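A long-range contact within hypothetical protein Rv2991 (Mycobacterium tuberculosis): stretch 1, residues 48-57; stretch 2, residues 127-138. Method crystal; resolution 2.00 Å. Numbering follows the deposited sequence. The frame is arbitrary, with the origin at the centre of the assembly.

Stretch 1 48-57: GEIWLETKAK
Stretch 2 (127-138) MMNKRVGVRIVA

Neighbouring antiparallel strands are held by backbone hydrogen bonds, while side chains sort onto two faces; strands 49-55 and 131-138 of Rv2991 illustrate the principle. Their N-to-C directions differ by 153°, and Trp51 pairs with Arg135, Leu52 with Val134, Glu53 with Gly133, Thr54 with Val132 and Lys55 with Arg131. Leu52 and Val134 exchange two bonds, Leu52 N to Val134 O (2.8 Å) and Val134 N to Leu52 O (2.7 Å). Thr54 and Val132 repeat the pattern, with Val132 N to Thr54 O at 2.9 Å and Thr54 N to Val132 O at 3.2 Å. At one end Ile136 N donates to Ile50 O (2.8 Å), and a water accepts from Ile50 N (2.9 Å) and donates to Ile136 O (2.6 Å), completing the ladder. At the other, Ala56 N reaches Lys130 O (3.2 Å), within a type II turn from Met128 to Arg131; Lys130 has phi/psi of 65/24°.

Side-chain charges reinforce this frame. Glu49 (chi1 m, chi2 t) forms a hydrogen-bonded salt bridge from OE1 to Arg135 NE at 3.1 Å. The salt bridge from Glu53 OE1 to Arg131 NH1, at 3.5 Å, is purely electrostatic, since the oxygen lies well outside the guanidinium plane.

Trp51 (chi1 m, chi2 64°) lies along the face it shares with Arg135. Arg135 CB sits over the ring face, 3.6 Å from the centroid of the Trp51 six-membered ring and 7° off its normal; the extended chain (chi1 to chi3 t) then brings Arg135 CD 3.6 Å from Trp51 CZ2. Gly133 suits the ring edge: a CB there would sit only 3.2 Å from Trp51 CE3.

The face bearing Leu52, Thr54, Val132 and Val134 is buried. Leu52 CB (chi1 m, chi2 t) lies 3.9 Å from Val134 CB (chi1 t), while Leu52 CD1 lies 3.7 Å from Ile136 CD1. Thr54 (chi1 t) packs CG2 3.8 Å from Val132 CG2, adding a methyl to this apolar packing. Altogether the contact buries 896 Å².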

# COMPACT_ATOMS: atom_id res chain seq x y z
N GLY A 48 0.53 -2.27 -12.00
CA GLY A 48 0.63 -0.94 -11.45
C GLY A 48 -0.17 -0.65 -10.20
O GLY A 48 -0.06 0.46 -9.66
N GLU A 49 -1.00 -1.57 -9.75
CA GLU A 49 -1.98 -1.26 -8.70
C GLU A 49 -1.69 -2.05 -7.44
O GLU A 49 -1.28 -3.20 -7.53
CB GLU A 49 -3.41 -1.62 -9.13
CG GLU A 49 -3.99 -0.77 -10.27
CD GLU A 49 -5.46 -1.11 -10.51
OE1 GLU A 49 -5.75 -2.31 -10.80
OE2 GLU A 49 -6.30 -0.18 -10.39
N ILE A 50 -1.93 -1.43 -6.30
CA ILE A 50 -1.80 -2.05 -5.00
C ILE A 50 -3.02 -2.92 -4.72
O ILE A 50 -4.16 -2.49 -4.92
CB ILE A 50 -1.63 -0.98 -3.84
CG1 ILE A 50 -0.30 -0.26 -4.00
CG2 ILE A 50 -1.75 -1.64 -2.43
CD1 ILE A 50 -0.15 1.03 -3.24
N TRP A 51 -2.72 -4.16 -4.30
CA TRP A 51 -3.70 -5.12 -3.81
C TRP A 51 -3.30 -5.64 -2.45
O TRP A 51 -2.11 -5.86 -2.18
CB TRP A 51 -3.77 -6.36 -4.70
CG TRP A 51 -4.36 -6.19 -6.08
CD1 TRP A 51 -3.86 -5.46 -7.07
CD2 TRP A 51 -5.56 -6.80 -6.59
NE1 TRP A 51 -4.66 -5.53 -8.17
CE2 TRP A 51 -5.67 -6.41 -7.93
CE3 TRP A 51 -6.52 -7.68 -6.06
CZ2 TRP A 51 -6.73 -6.84 -8.76
CZ3 TRP A 51 -7.55 -8.13 -6.88
CH2 TRP A 51 -7.66 -7.69 -8.21
N LEU A 52 -4.32 -5.92 -1.65
CA LEU A 52 -4.18 -6.47 -0.35
C LEU A 52 -4.85 -7.82 -0.31
O LEU A 52 -5.66 -8.16 -1.19
CB LEU A 52 -4.78 -5.53 0.72
CG LEU A 52 -4.32 -4.07 0.61
CD1 LEU A 52 -5.08 -3.20 1.56
CD2 LEU A 52 -2.80 -3.85 0.79
N GLU A 53 -4.46 -8.63 0.69
CA GLU A 53 -5.16 -9.88 0.97
C GLU A 53 -5.64 -9.82 2.40
O GLU A 53 -4.92 -9.32 3.25
CB GLU A 53 -4.29 -11.12 0.69
CG GLU A 53 -2.95 -11.25 1.44
CD GLU A 53 -3.04 -11.99 2.77
OE1 GLU A 53 -2.68 -11.38 3.81
N THR A 54 -6.86 -10.27 2.64
CA THR A 54 -7.41 -10.26 3.98
C THR A 54 -8.42 -11.42 4.14
O THR A 54 -8.96 -11.94 3.15
CB THR A 54 -8.06 -8.86 4.30
OG1 THR A 54 -8.54 -8.83 5.66
CG2 THR A 54 -9.35 -8.65 3.48
N LYS A 55 -8.72 -11.83 5.37
CA LYS A 55 -9.72 -12.88 5.51
C LYS A 55 -11.07 -12.34 5.01
O LYS A 55 -11.36 -11.14 5.17
CB LYS A 55 -9.80 -13.39 6.96
CG LYS A 55 -8.55 -14.24 7.41
CD LYS A 55 -8.71 -14.73 8.85
N ALA A 56 -11.86 -13.18 4.35
CA ALA A 56 -13.20 -12.79 3.89
C ALA A 56 -14.02 -12.10 4.99
O ALA A 56 -14.77 -11.18 4.70
CB ALA A 56 -13.99 -14.03 3.32
N LYS A 57 -13.86 -12.51 6.26
CA LYS A 57 -14.65 -11.92 7.37
C LYS A 57 -13.86 -11.00 8.30
O LYS A 57 -14.29 -10.71 9.39
CB LYS A 57 -15.33 -13.03 8.18
CG LYS A 57 -16.80 -13.35 7.64
CD LYS A 57 -16.93 -14.82 7.18
CE LYS A 57 -18.12 -15.60 7.82
NZ LYS A 57 -18.05 -17.01 7.35
N MSE A 127 -1.75 -19.66 1.97
CA MSE A 127 -1.75 -18.25 2.35
C MSE A 127 -3.09 -17.59 1.92
O MSE A 127 -3.66 -16.77 2.65
CB MSE A 127 -0.55 -17.53 1.70
CG MSE A 127 -0.59 -15.97 1.70
SE MSE A 127 0.57 -15.21 0.25
CE MSE A 127 2.28 -15.72 1.02
N MSE A 128 -3.58 -17.97 0.75
CA MSE A 128 -4.73 -17.29 0.13
C MSE A 128 -6.09 -18.00 0.37
O MSE A 128 -7.12 -17.51 -0.07
CB MSE A 128 -4.49 -17.17 -1.37
CG MSE A 128 -3.36 -16.27 -1.76
SE MSE A 128 -3.42 -14.46 -0.95
CE MSE A 128 -5.03 -13.76 -1.93
N ASN A 129 -6.04 -19.13 1.07
CA ASN A 129 -7.21 -19.93 1.47
C ASN A 129 -8.19 -19.14 2.36
O ASN A 129 -7.82 -18.65 3.40
CB ASN A 129 -6.72 -21.18 2.22
CG ASN A 129 -7.86 -22.10 2.61
OD1 ASN A 129 -8.03 -22.44 3.80
ND2 ASN A 129 -8.65 -22.51 1.62
N LYS A 130 -9.44 -18.99 1.91
CA LYS A 130 -10.48 -18.22 2.65
C LYS A 130 -10.14 -16.73 2.74
O LYS A 130 -10.56 -16.02 3.68
CB LYS A 130 -10.74 -18.76 4.08
CG LYS A 130 -10.77 -20.28 4.24
CD LYS A 130 -12.16 -20.87 4.03
CE LYS A 130 -12.23 -22.33 4.53
NZ LYS A 130 -12.25 -23.33 3.44
N ARG A 131 -9.31 -16.27 1.81
CA ARG A 131 -8.98 -14.87 1.76
C ARG A 131 -9.58 -14.25 0.51
O ARG A 131 -9.97 -14.94 -0.42
CB ARG A 131 -7.47 -14.68 1.83
CG ARG A 131 -6.91 -15.18 3.16
CD ARG A 131 -5.63 -14.56 3.57
NE ARG A 131 -5.13 -15.15 4.82
CZ ARG A 131 -4.79 -14.44 5.92
NH1 ARG A 131 -4.89 -13.10 5.96
NH2 ARG A 131 -4.34 -15.09 6.99
N VAL A 132 -9.73 -12.94 0.55
CA VAL A 132 -10.12 -12.16 -0.62
C VAL A 132 -8.99 -11.22 -1.03
O VAL A 132 -8.11 -10.93 -0.24
CB VAL A 132 -11.41 -11.35 -0.39
CG1 VAL A 132 -12.56 -12.29 -0.05
CG2 VAL A 132 -11.25 -10.29 0.68
N GLY A 133 -9.03 -10.77 -2.27
CA GLY A 133 -8.15 -9.73 -2.75
C GLY A 133 -8.82 -8.38 -2.56
O GLY A 133 -10.04 -8.29 -2.66
N VAL A 134 -8.02 -7.33 -2.29
CA VAL A 134 -8.52 -5.99 -2.17
C VAL A 134 -7.73 -5.11 -3.11
O VAL A 134 -6.57 -4.79 -2.86
CB VAL A 134 -8.44 -5.46 -0.71
CG1 VAL A 134 -8.83 -3.97 -0.64
CG2 VAL A 134 -9.36 -6.27 0.20
N ARG A 135 -8.35 -4.73 -4.21
CA ARG A 135 -7.71 -3.88 -5.16
C ARG A 135 -7.95 -2.41 -4.79
O ARG A 135 -9.06 -1.98 -4.70
CB ARG A 135 -8.26 -4.20 -6.55
CG ARG A 135 -7.82 -3.35 -7.73
CD ARG A 135 -8.64 -3.77 -8.99
NE ARG A 135 -8.75 -2.81 -10.06
CZ ARG A 135 -9.86 -2.09 -10.39
NH1 ARG A 135 -11.04 -2.16 -9.75
NH2 ARG A 135 -9.76 -1.27 -11.43
N ILE A 136 -6.86 -1.67 -4.62
CA ILE A 136 -6.91 -0.24 -4.32
C ILE A 136 -6.87 0.57 -5.62
O ILE A 136 -5.91 0.53 -6.42
CB ILE A 136 -5.80 0.13 -3.36
CG1 ILE A 136 -6.04 -0.70 -2.08
CG2 ILE A 136 -5.78 1.68 -3.11
CD1 ILE A 136 -5.09 -0.50 -0.97
N VAL A 137 -7.95 1.31 -5.82
CA VAL A 137 -8.03 2.20 -6.97
C VAL A 137 -8.00 3.64 -6.51
O VAL A 137 -8.89 4.09 -5.80
CB VAL A 137 -9.31 1.98 -7.74
CG1 VAL A 137 -9.28 2.89 -9.00
CG2 VAL A 137 -9.44 0.54 -8.11
N ALA A 138 -6.95 4.36 -6.89
CA ALA A 138 -6.77 5.70 -6.40
C ALA A 138 -7.58 6.67 -7.28
O ALA A 138 -7.61 6.54 -8.50
CB ALA A 138 -5.31 6.03 -6.44
O HOH W 1 -3.37 1.09 -6.21